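Long-range contacts in putative L-alanine-DL-glutamate epimerase (Burkholderia xenovorans, PDB 3GO2), which probably acts as a magnesium-dependent racemase or epimerase of the mandelate racemase/muconate lactonizing enzyme family: residues G33-F37 with A90-A94; T293-V298 with I328-F332; H323-I328 with W375-P379. Residues are numbered along the deposited sequence.

Contact 1: residues G33-F37 with A90-A94; sequences GWSEF and AIENA
Ser-35 lays its side chain over one turn of a helix, its CB 3.6 Å from Asn-93 CB and 3.7 Å from Ala-94 N. This is the sheet-on-helix packing of the enolase-type N-terminal domain, where the antiparallel three-stranded sheet, here its edge strand 32-37, lies against helix 82-103. The extended segment 33-37 and the helical segment 90-94 run nearly antiparallel, at 148°, with axes 6.5 Å apart; Trp-34 CA lies 4.5 Å from Ala-94 CA. At Gly-33 a CB would clash with Ala-94 O, which instead takes a CA-H...O contact from Gly-33 CA at 3.6 Å. Phe-37, chi1 p, sets CB 3.9 Å from Ala-90 CB, while the CA-to-CB bonds of Trp-34 and Glu-36 point away. Asn-93 OD1 bonds to Val-298 N, and one water spans Glu-36 O and Asn-93 ND2, 2.9 Å from each. The one direct hydrogen bond between the two segments runs from Ser-35 OG, on a p rotamer (69°), to Ala-90 O, 2.7 Å away, an oxygen accepting the helical bond from Ala-94 N.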
loop_
_atom_site.group_PDB
_atom_site.type_symbol
_atom_site.label_atom_id
_atom_site.label_comp_id
_atom_site.label_asym_id
_atom_site.label_seq_id
_atom_site.Cartn_x
_atom_site.Cartn_y
_atom_site.Cartn_z
ATOM N N GLY A 33 -41.662 -21.354 15.640
ATOM C CA GLY A 33 -40.708 -20.255 15.557
ATOM C C GLY A 33 -41.138 -19.301 14.444
ATOM O O GLY A 33 -41.575 -19.733 13.368
ATOM N N TRP A 34 -40.986 -18.005 14.720
ATOM C CA TRP A 34 -41.376 -16.943 13.811
ATOM C C TRP A 34 -40.234 -15.993 13.515
ATOM O O TRP A 34 -39.382 -15.719 14.383
ATOM C CB TRP A 34 -42.451 -16.076 14.462
ATOM C CG TRP A 34 -43.808 -16.697 14.637
ATOM C CD1 TRP A 34 -44.325 -17.248 15.785
ATOM C CD2 TRP A 34 -44.840 -16.771 13.658
ATOM N NE1 TRP A 34 -45.612 -17.662 15.570
ATOM C CE2 TRP A 34 -45.947 -17.386 14.268
ATOM C CE3 TRP A 34 -44.930 -16.394 12.318
ATOM C CZ2 TRP A 34 -47.128 -17.616 13.586
ATOM C CZ3 TRP A 34 -46.110 -16.625 11.641
ATOM C CH2 TRP A 34 -47.192 -17.226 12.284
ATOM N N SER A 35 -40.222 -15.498 12.287
ATOM C CA SER A 35 -39.452 -14.290 11.969
ATOM C C SER A 35 -40.285 -13.360 11.120
ATOM O O SER A 35 -41.363 -13.723 10.633
ATOM C CB SER A 35 -38.157 -14.662 11.225
ATOM O OG SER A 35 -38.452 -15.149 9.924
ATOM N N GLU A 36 -39.786 -12.149 10.947
ATOM C CA GLU A 36 -40.405 -11.169 10.062
ATOM C C GLU A 36 -39.349 -10.815 9.027
ATOM O O GLU A 36 -38.178 -10.791 9.353
ATOM C CB GLU A 36 -40.925 -9.958 10.828
ATOM C CG GLU A 36 -41.568 -8.898 9.925
ATOM C CD GLU A 36 -42.110 -7.700 10.690
ATOM O OE1 GLU A 36 -42.222 -7.780 11.914
ATOM O OE2 GLU A 36 -42.430 -6.672 10.033
ATOM N N PHE A 37 -39.755 -10.656 7.775
ATOM C CA PHE A 37 -38.863 -10.205 6.694
ATOM C C PHE A 37 -39.591 -9.185 5.805
ATOM O O PHE A 37 -40.757 -8.889 6.010
ATOM C CB PHE A 37 -38.301 -11.393 5.897
ATOM C CG PHE A 37 -39.310 -12.157 5.076
ATOM C CD1 PHE A 37 -39.481 -11.899 3.709
ATOM C CD2 PHE A 37 -40.073 -13.140 5.652
ATOM C CE1 PHE A 37 -40.376 -12.648 2.942
ATOM C CE2 PHE A 37 -40.994 -13.864 4.900
ATOM C CZ PHE A 37 -41.158 -13.602 3.548
ATOM N N ALA A 90 -34.011 -14.829 7.114
ATOM C CA ALA A 90 -35.372 -14.968 7.644
ATOM C C ALA A 90 -35.607 -16.362 8.229
ATOM O O ALA A 90 -36.250 -16.542 9.306
ATOM C CB ALA A 90 -36.385 -14.676 6.542
ATOM N N ILE A 91 -35.103 -17.374 7.529
ATOM C CA ILE A 91 -35.219 -18.737 8.043
ATOM C C ILE A 91 -34.389 -18.902 9.317
ATOM O O ILE A 91 -34.848 -19.504 10.272
ATOM C CB ILE A 91 -34.867 -19.776 6.994
ATOM C CG1 ILE A 91 -35.883 -19.704 5.849
ATOM C CG2 ILE A 91 -34.794 -21.188 7.625
ATOM C CD1 ILE A 91 -35.530 -20.646 4.645
ATOM N N GLU A 92 -33.175 -18.360 9.325
ATOM C CA GLU A 92 -32.330 -18.379 10.510
ATOM C C GLU A 92 -33.054 -17.807 11.704
ATOM O O GLU A 92 -33.009 -18.363 12.798
ATOM C CB GLU A 92 -31.021 -17.616 10.253
ATOM C CG GLU A 92 -30.158 -17.516 11.516
ATOM C CD GLU A 92 -28.747 -17.112 11.223
ATOM O OE1 GLU A 92 -28.372 -15.963 11.547
ATOM O OE2 GLU A 92 -28.023 -17.963 10.690
ATOM N N ASN A 93 -33.721 -16.681 11.504
ATOM C CA ASN A 93 -34.369 -16.029 12.600
ATOM C C ASN A 93 -35.566 -16.827 13.125
ATOM O O ASN A 93 -35.829 -16.800 14.309
ATOM C CB ASN A 93 -34.720 -14.593 12.253
ATOM C CG ASN A 93 -33.521 -13.709 12.264
ATOM O OD1 ASN A 93 -32.527 -14.010 12.949
ATOM N ND2 ASN A 93 -33.606 -12.579 11.558
ATOM N N ALA A 94 -36.232 -17.589 12.262
ATOM C CA ALA A 94 -37.331 -18.454 12.710
ATOM C C ALA A 94 -36.772 -19.671 13.437
ATOM O O ALA A 94 -37.335 -20.103 14.436
ATOM C CB ALA A 94 -38.223 -18.879 11.514
HETATM O O HOH W 1 -35.636 -12.076 9.506
#

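Contact 2: residues T293-V298 with I328-F332; sequences TIWNGV and INANF
Two helical pieces can be joined by a single side-chain hydrogen bond set among apolar groups, and segments 293-298 and 328-332 illustrate how. The first holds a short helix, 293-296, broken at Gly-297 (phi 87°, psi 140°), where a CB would jam against the preceding carbonyl; Gly-297 is also N-cap of the next helix, which starts at Val-298. The second is continuous helix. The CA atoms of Thr-293 and Asn-329 are 6.9 Å apart, those of Ile-294 and Ile-328 7.6 Å, and those of Val-298 and Phe-332 6.5 Å.

Ile-328 (chi1 m, chi2 t) comes first, directing CB toward the partner; its CG2 lies 3.4 Å from Val-298 CG2, 3.7 Å from Ile-294 CD1 and 3.9 Å from Thr-293 OG1. Asn-329 (chi1 m) follows, its CB sideways but its amide reaching across: Thr-293 OG1, on a p rotamer, donates to Asn-329 OD1 at 2.8 Å. A water accepts from Thr-293 N at 2.7 Å and lies 2.6 Å from Asn-329 OD1, while Asn-329 ND2 bonds to Asn-319 OD1. One turn beyond Ile-328, Phe-332 (chi1 t) presents a ring face to Thr-293, whose CG2 makes a CH-pi contact 3.7 Å from the ring centroid and 7° off the normal. Val-298 CG1 lies at the ring edge, 4.4 Å from Phe-332 CB.

Thr-293 follows barrel strand 288-291 and helix 323-335 follows strand 314-317, so the contact joins successive beta-alpha units of the modified TIM barrel of the enolase superfamily.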
loop_
_atom_site.group_PDB
_atom_site.type_symbol
_atom_site.label_atom_id
_atom_site.label_comp_id
_atom_site.label_asym_id
_atom_site.label_seq_id
_atom_site.Cartn_x
_atom_site.Cartn_y
_atom_site.Cartn_z
ATOM N N THR A 293 -30.046 -7.173 10.832
ATOM C CA THR A 293 -30.129 -8.518 11.357
ATOM C C THR A 293 -31.350 -9.248 10.817
ATOM O O THR A 293 -31.405 -10.476 10.848
ATOM C CB THR A 293 -30.139 -8.573 12.908
ATOM O OG1 THR A 293 -31.455 -8.326 13.406
ATOM C CG2 THR A 293 -29.126 -7.604 13.521
ATOM N N ILE A 294 -32.342 -8.495 10.358
ATOM C CA ILE A 294 -33.520 -9.064 9.710
ATOM C C ILE A 294 -33.108 -9.703 8.362
ATOM O O ILE A 294 -33.514 -10.819 8.018
ATOM C CB ILE A 294 -34.582 -7.953 9.494
ATOM C CG1 ILE A 294 -34.969 -7.281 10.813
ATOM C CG2 ILE A 294 -35.796 -8.502 8.754
ATOM C CD1 ILE A 294 -35.282 -8.240 11.974
ATOM N N TRP A 295 -32.280 -8.988 7.616
ATOM C CA TRP A 295 -31.693 -9.482 6.388
ATOM C C TRP A 295 -30.651 -10.605 6.620
ATOM O O TRP A 295 -30.653 -11.628 5.933
ATOM C CB TRP A 295 -30.988 -8.315 5.696
ATOM C CG TRP A 295 -31.892 -7.413 4.933
ATOM C CD1 TRP A 295 -33.236 -7.247 5.102
ATOM C CD2 TRP A 295 -31.515 -6.567 3.846
ATOM N NE1 TRP A 295 -33.721 -6.348 4.176
ATOM C CE2 TRP A 295 -32.678 -5.920 3.395
ATOM C CE3 TRP A 295 -30.295 -6.295 3.213
ATOM C CZ2 TRP A 295 -32.663 -5.022 2.319
ATOM C CZ3 TRP A 295 -30.291 -5.422 2.137
ATOM C CH2 TRP A 295 -31.460 -4.791 1.717
ATOM N N ASN A 296 -29.715 -10.372 7.545
ATOM C CA ASN A 296 -28.564 -11.291 7.718
ATOM C C ASN A 296 -28.868 -12.565 8.490
ATOM O O ASN A 296 -28.200 -13.589 8.320
ATOM C CB ASN A 296 -27.400 -10.555 8.392
ATOM C CG ASN A 296 -26.533 -9.820 7.404
ATOM O OD1 ASN A 296 -25.611 -10.405 6.832
ATOM N ND2 ASN A 296 -26.779 -8.527 7.248
ATOM N N GLY A 297 -29.888 -12.499 9.348
ATOM C CA GLY A 297 -30.043 -13.448 10.437
ATOM C C GLY A 297 -29.268 -12.943 11.630
ATOM O O GLY A 297 -28.150 -12.412 11.513
ATOM N N VAL A 298 -29.841 -13.099 12.814
ATOM C CA VAL A 298 -29.176 -12.636 14.006
ATOM C C VAL A 298 -27.885 -13.392 14.330
ATOM O O VAL A 298 -26.952 -12.786 14.868
ATOM C CB VAL A 298 -30.191 -12.653 15.223
ATOM C CG1 VAL A 298 -29.473 -12.517 16.560
ATOM C CG2 VAL A 298 -31.238 -11.552 15.023
ATOM N N ILE A 328 -36.846 -8.885 17.477
ATOM C CA ILE A 328 -35.657 -9.596 16.985
ATOM C C ILE A 328 -34.407 -8.772 17.291
ATOM O O ILE A 328 -33.427 -9.255 17.890
ATOM C CB ILE A 328 -35.796 -9.887 15.469
ATOM C CG1 ILE A 328 -36.861 -10.950 15.260
ATOM C CG2 ILE A 328 -34.485 -10.409 14.836
ATOM C CD1 ILE A 328 -37.273 -11.131 13.795
ATOM N N ASN A 329 -34.475 -7.511 16.887
ATOM C CA ASN A 329 -33.378 -6.571 17.081
ATOM C C ASN A 329 -33.102 -6.285 18.552
ATOM O O ASN A 329 -31.944 -6.087 18.945
ATOM C CB ASN A 329 -33.655 -5.300 16.295
ATOM C CG ASN A 329 -33.361 -5.457 14.824
ATOM O OD1 ASN A 329 -32.262 -5.885 14.449
ATOM N ND2 ASN A 329 -34.337 -5.149 13.977
ATOM N N ALA A 330 -34.147 -6.270 19.387
ATOM C CA ALA A 330 -33.945 -6.085 20.831
ATOM C C ALA A 330 -33.070 -7.180 21.422
ATOM O O ALA A 330 -32.242 -6.923 22.305
ATOM C CB ALA A 330 -35.271 -6.041 21.565
ATOM N N ASN A 331 -33.245 -8.414 20.956
ATOM C CA ASN A 331 -32.449 -9.500 21.471
ATOM C C ASN A 331 -30.977 -9.427 21.032
ATOM O O ASN A 331 -30.076 -9.704 21.813
ATOM C CB ASN A 331 -33.074 -10.857 21.119
ATOM C CG ASN A 331 -34.258 -11.187 22.009
ATOM O OD1 ASN A 331 -34.089 -11.821 23.052
ATOM N ND2 ASN A 331 -35.459 -10.749 21.624
ATOM N N PHE A 332 -30.754 -9.057 19.768
ATOM C CA PHE A 332 -29.414 -8.758 19.271
ATOM C C PHE A 332 -28.776 -7.640 20.089
ATOM O O PHE A 332 -27.627 -7.756 20.550
ATOM C CB PHE A 332 -29.534 -8.341 17.813
ATOM C CG PHE A 332 -28.273 -7.795 17.212
ATOM C CD1 PHE A 332 -27.265 -8.637 16.758
ATOM C CD2 PHE A 332 -28.114 -6.433 17.049
ATOM C CE1 PHE A 332 -26.096 -8.092 16.160
ATOM C CE2 PHE A 332 -26.966 -5.908 16.466
ATOM C CZ PHE A 332 -25.977 -6.740 16.008
HETATM O O HOH W 2 -31.681 -5.318 11.978
#

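Contact 3: residues H323-I328 with W375-P379; sequences HLCTMI and WGTDP
A regular helix, 323-328, faces an irregular loop, 375-379, extended only from Thr-377 (phi -157°, psi 152°) on. Across the gap the CA atoms of Ile-328 and Trp-375 are 5.5 Å apart and those of Leu-324 and Thr-377 6.0 Å, so the loop runs back along the helix. It turns at Gly-376 (phi 120°, psi -5°), where a CB would strike the preceding carbonyl. Helix 323-335 follows barrel strand 314-317 of the enolase-superfamily fold; the loop leads to C-terminal helix 381-386, and Leu-324 and Pro-379 both touch Trp-34 of N-terminal-domain strand 32-37.

Trp-375, chi1 m and chi2 127°, lays its indole beside the helix. Ile-328 CG1 sits over the five-membered ring, 3.6 Å from its centroid and 6° off the normal, a CH-pi contact, and Ile-328 CA is 3.6 Å from Trp-375 CE3. Leu-324 (t, p) sends CD1 to Trp-375 CD1 at 3.9 Å and to Thr-377 O at 3.6 Å, and CD2 to Pro-379 CG at 3.8 Å. Met-327 places CB 3.4 Å from Trp-375 O and CG 3.7 Å from Thr-377 CG2. Polar ends look elsewhere: Thr-377 OG1 bonds to His-358 O, His-323 NE2 to Asp-353 OD1.

One turn on, Asn-331 ND2 adds a weak hydrogen bond to Trp-375 O, but between the two segments there is none, and the 410 Å² they bury rests on shape and apolar packing.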
loop_
_atom_site.group_PDB
_atom_site.type_symbol
_atom_site.label_atom_id
_atom_site.label_comp_id
_atom_site.label_asym_id
_atom_site.label_seq_id
_atom_site.Cartn_x
_atom_site.Cartn_y
_atom_site.Cartn_z
ATOM N N HIS A 323 -43.519 -4.998 14.740
ATOM C CA HIS A 323 -43.091 -5.275 16.121
ATOM C C HIS A 323 -42.190 -6.480 16.232
ATOM O O HIS A 323 -41.322 -6.507 17.084
ATOM C CB HIS A 323 -44.281 -5.505 17.067
ATOM C CG HIS A 323 -45.029 -4.266 17.428
ATOM N ND1 HIS A 323 -44.497 -2.998 17.318
ATOM C CD2 HIS A 323 -46.285 -4.108 17.920
ATOM C CE1 HIS A 323 -45.384 -2.116 17.739
ATOM N NE2 HIS A 323 -46.479 -2.764 18.108
ATOM N N LEU A 324 -42.406 -7.517 15.429
ATOM C CA LEU A 324 -41.538 -8.694 15.542
ATOM C C LEU A 324 -40.086 -8.347 15.171
ATOM O O LEU A 324 -39.151 -8.790 15.848
ATOM C CB LEU A 324 -42.070 -9.874 14.745
ATOM C CG LEU A 324 -41.212 -11.137 14.736
ATOM C CD1 LEU A 324 -40.829 -11.572 16.149
ATOM C CD2 LEU A 324 -41.932 -12.275 14.016
ATOM N N CYS A 325 -39.890 -7.550 14.134
ATOM C CA CYS A 325 -38.533 -7.082 13.811
ATOM C C CYS A 325 -37.922 -6.317 14.971
ATOM O O CYS A 325 -36.728 -6.460 15.245
ATOM C CB CYS A 325 -38.510 -6.227 12.561
ATOM S SG CYS A 325 -38.780 -7.191 11.051
ATOM N N THR A 326 -38.721 -5.502 15.656
ATOM C CA THR A 326 -38.199 -4.763 16.804
ATOM C C THR A 326 -37.744 -5.714 17.891
ATOM O O THR A 326 -36.665 -5.517 18.497
ATOM C CB THR A 326 -39.248 -3.768 17.366
ATOM O OG1 THR A 326 -39.532 -2.780 16.375
ATOM C CG2 THR A 326 -38.721 -3.064 18.621
ATOM N N MET A 327 -38.534 -6.764 18.139
ATOM C CA MET A 327 -38.173 -7.725 19.190
ATOM C C MET A 327 -36.958 -8.574 18.758
ATOM O O MET A 327 -36.106 -8.888 19.571
ATOM C CB MET A 327 -39.376 -8.568 19.589
ATOM C CG MET A 327 -40.501 -7.767 20.175
ATOM S SD MET A 327 -40.067 -6.744 21.638
ATOM C CE MET A 327 -41.615 -6.948 22.613
ATOM N N ILE A 328 -36.846 -8.885 17.477
ATOM C CA ILE A 328 -35.657 -9.596 16.985
ATOM C C ILE A 328 -34.407 -8.772 17.291
ATOM O O ILE A 328 -33.427 -9.255 17.890
ATOM C CB ILE A 328 -35.796 -9.887 15.469
ATOM C CG1 ILE A 328 -36.861 -10.950 15.260
ATOM C CG2 ILE A 328 -34.485 -10.409 14.836
ATOM C CD1 ILE A 328 -37.273 -11.131 13.795
ATOM N N TRP A 375 -38.300 -14.549 20.706
ATOM C CA TRP A 375 -38.036 -13.151 20.419
ATOM C C TRP A 375 -38.758 -12.190 21.343
ATOM O O TRP A 375 -38.244 -11.101 21.617
ATOM C CB TRP A 375 -38.396 -12.806 18.975
ATOM C CG TRP A 375 -37.566 -13.488 17.932
ATOM C CD1 TRP A 375 -38.036 -14.207 16.883
ATOM C CD2 TRP A 375 -36.132 -13.454 17.787
ATOM N NE1 TRP A 375 -36.993 -14.674 16.109
ATOM C CE2 TRP A 375 -35.810 -14.223 16.645
ATOM C CE3 TRP A 375 -35.094 -12.833 18.493
ATOM C CZ2 TRP A 375 -34.481 -14.397 16.204
ATOM C CZ3 TRP A 375 -33.762 -13.026 18.042
ATOM C CH2 TRP A 375 -33.481 -13.803 16.933
ATOM N N GLY A 376 -39.953 -12.582 21.818
ATOM C CA GLY A 376 -40.721 -11.707 22.712
ATOM C C GLY A 376 -42.092 -11.296 22.199
ATOM O O GLY A 376 -42.849 -10.616 22.894
ATOM N N THR A 377 -42.414 -11.670 20.958
ATOM C CA THR A 377 -43.757 -11.438 20.414
ATOM C C THR A 377 -43.999 -12.430 19.286
ATOM O O THR A 377 -43.050 -12.896 18.660
ATOM C CB THR A 377 -43.911 -9.978 19.956
ATOM O OG1 THR A 377 -45.292 -9.651 19.773
ATOM C CG2 THR A 377 -43.168 -9.727 18.622
ATOM N N ASP A 378 -45.263 -12.789 19.061
ATOM C CA ASP A 378 -45.668 -13.701 18.000
ATOM C C ASP A 378 -46.673 -12.992 17.106
ATOM O O ASP A 378 -47.569 -12.303 17.594
ATOM C CB ASP A 378 -46.359 -14.933 18.585
ATOM C CG ASP A 378 -45.425 -15.805 19.390
ATOM O OD1 ASP A 378 -44.253 -15.999 18.961
ATOM O OD2 ASP A 378 -45.877 -16.326 20.444
ATOM N N PRO A 379 -46.528 -13.125 15.790
ATOM C CA PRO A 379 -47.618 -12.738 14.903
ATOM C C PRO A 379 -48.863 -13.548 15.224
ATOM O O PRO A 379 -48.765 -14.688 15.678
ATOM C CB PRO A 379 -47.084 -13.073 13.497
ATOM C CG PRO A 379 -45.600 -13.148 13.683
ATOM C CD PRO A 379 -45.381 -13.678 15.047
#

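How the contacts relate
The three contacts meet where the N-terminal domain abuts the barrel, their centres 9 to 10 Å apart. Asn-93 of contact 1 bridges to contact 2: its OD1 is 2.8 Å from Val-298 N and its ND2 3.1 Å from Thr-293 O, both hydrogen bonds. Toward contact 3, Asn-93 O takes a weak hydrogen bond from Trp-375 NE1 at 3.0 Å, and Glu-36 OE1 a hydrogen bond from Cys-325 N at 3.2 Å. Contacts 2 and 3 share Ile-328 on helix 323-335, and Val-298 CG2 lies 3.7 Å from Trp-375 CH2. Contact 2 lies nearest the active site, the Thr-293 side chain about 10 Å from that of magnesium ligand Glu-269; contacts 1 and 3 lie farther out.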